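PDB 4FUV: porin protein associated with imipenem resistance from Acinetobacter baumannii, which forms an eight-stranded outer-membrane beta-barrel that probably takes part in the uptake of ornithine and the carbapenem imipenem. Local coordinates for residues R121-D126 against A202-N207. Numbering follows the deposited sequence.
Sequences RVNNQD and ARKIAN
Asn-123 and Lys-204 meet where the tip of the beta hairpin of strands 119-122 and 125-129 leans on helix 194-207, a surface contact about 20 Å from centre of contact to centre of chain. The case illustrates how a tight turn can present one side chain to a distant element. Val-122 to Gln-125 form a type I' turn, closed by backbone bonds in both directions between those two residues, and both central residues, Asn-123 and Asn-124, take left-handed backbone angles. Asn-123 therefore stands at the hairpin's apex with its CA–CB bond aimed at the helix; with CG anti to the backbone N (chi1 -168°), the carboxamide reaches out to the helix surface. A hydrogen bond from ND2 to Gln-192 OE1 probably limits rotation of this amide, while Asn-123 N to Glu-201 OE1 ties the turn's backbone to the helix. Lys-204 comes across at about a right angle, and bends at chi2 and chi4 (-46°) bring its CE and NZ alongside OD1. Next to Asn-123, Val-122 packs on Ala-197 and Val-198. The guanidinium of Arg-121 lies with one face over Asn-124 C, and its NH1 makes a salt bridge to Asp-126 OD1 at 2.8 Å; Asp-126 OD2 forms another with Arg-118 NE of the second subunit. At the lysine end, Asn-123 OD1 sits 3.1 Å from Lys-204 CE and 3.2 Å from Lys-204 NZ.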
# COMPACT_ATOMS: atom_id res chain seq x y z
N ARG A 121 -12.12 -2.69 12.67
CA ARG A 121 -13.12 -3.50 11.97
C ARG A 121 -13.16 -4.91 12.55
O ARG A 121 -12.11 -5.52 12.75
CB ARG A 121 -12.77 -3.57 10.48
CG ARG A 121 -13.84 -4.15 9.56
CD ARG A 121 -13.49 -3.80 8.10
NE ARG A 121 -14.40 -4.37 7.11
CZ ARG A 121 -15.62 -3.91 6.84
NH1 ARG A 121 -16.10 -2.87 7.51
NH2 ARG A 121 -16.36 -4.50 5.91
N VAL A 122 -14.36 -5.41 12.84
CA VAL A 122 -14.50 -6.76 13.38
C VAL A 122 -15.62 -7.48 12.63
O VAL A 122 -16.75 -6.97 12.55
CB VAL A 122 -14.79 -6.76 14.90
CG1 VAL A 122 -14.90 -8.19 15.43
CG2 VAL A 122 -13.69 -6.02 15.66
N ASN A 123 -15.32 -8.65 12.07
CA ASN A 123 -16.30 -9.39 11.28
C ASN A 123 -16.97 -8.53 10.20
O ASN A 123 -18.19 -8.55 10.03
CB ASN A 123 -17.37 -10.00 12.20
CG ASN A 123 -18.24 -11.02 11.50
OD1 ASN A 123 -17.74 -11.87 10.76
ND2 ASN A 123 -19.55 -10.94 11.72
N ASN A 124 -16.16 -7.75 9.48
CA ASN A 124 -16.64 -6.92 8.37
C ASN A 124 -17.59 -5.80 8.79
O ASN A 124 -18.40 -5.33 8.00
CB ASN A 124 -17.28 -7.78 7.26
CG ASN A 124 -16.32 -8.81 6.71
OD1 ASN A 124 -15.12 -8.55 6.58
ND2 ASN A 124 -16.83 -10.00 6.42
N GLN A 125 -17.49 -5.40 10.05
CA GLN A 125 -18.26 -4.28 10.56
C GLN A 125 -17.31 -3.28 11.20
O GLN A 125 -16.36 -3.67 11.90
CB GLN A 125 -19.32 -4.73 11.56
CG GLN A 125 -20.18 -3.59 12.09
CD GLN A 125 -21.30 -4.05 13.00
OE1 GLN A 125 -21.94 -5.08 12.76
NE2 GLN A 125 -21.58 -3.26 14.04
N ASP A 126 -17.54 -2.00 10.93
CA ASP A 126 -16.70 -0.95 11.49
C ASP A 126 -17.19 -0.56 12.88
O ASP A 126 -18.40 -0.47 13.12
CB ASP A 126 -16.71 0.27 10.58
CG ASP A 126 -16.06 -0.00 9.23
OD1 ASP A 126 -15.11 -0.81 9.17
OD2 ASP A 126 -16.50 0.59 8.23
N ALA A 202 -14.78 -15.47 16.01
CA ALA A 202 -14.36 -16.72 16.63
C ALA A 202 -15.01 -17.88 15.90
O ALA A 202 -14.35 -18.86 15.58
CB ALA A 202 -14.70 -16.74 18.12
N ARG A 203 -16.30 -17.75 15.61
CA ARG A 203 -17.02 -18.82 14.93
C ARG A 203 -16.50 -19.11 13.52
O ARG A 203 -16.44 -20.26 13.11
CB ARG A 203 -18.53 -18.55 14.89
CG ARG A 203 -19.19 -18.69 16.25
N LYS A 204 -16.13 -18.06 12.78
CA LYS A 204 -15.56 -18.27 11.44
C LYS A 204 -14.29 -19.07 11.52
O LYS A 204 -14.06 -19.99 10.72
CB LYS A 204 -15.28 -16.94 10.73
CG LYS A 204 -16.53 -16.13 10.37
CD LYS A 204 -16.32 -15.40 9.04
CE LYS A 204 -17.27 -14.23 8.84
NZ LYS A 204 -18.69 -14.54 9.18
N ILE A 205 -13.44 -18.73 12.48
CA ILE A 205 -12.17 -19.41 12.61
C ILE A 205 -12.40 -20.87 13.04
O ILE A 205 -11.69 -21.76 12.60
CB ILE A 205 -11.28 -18.69 13.63
CG1 ILE A 205 -10.98 -17.27 13.14
CG2 ILE A 205 -9.98 -19.47 13.87
CD1 ILE A 205 -10.15 -16.46 14.10
N ALA A 206 -13.40 -21.09 13.87
CA ALA A 206 -13.67 -22.44 14.35
C ALA A 206 -14.34 -23.30 13.29
O ALA A 206 -14.39 -24.52 13.43
CB ALA A 206 -14.53 -22.40 15.63
N ASN A 207 -14.85 -22.68 12.22
CA ASN A 207 -15.72 -23.39 11.28
C ASN A 207 -15.46 -23.22 9.76
O ASN A 207 -15.79 -24.12 9.00
CB ASN A 207 -17.19 -23.08 11.57
CG ASN A 207 -17.64 -23.61 12.93
OD1 ASN A 207 -17.88 -24.80 13.10
ND2 ASN A 207 -17.73 -22.72 13.91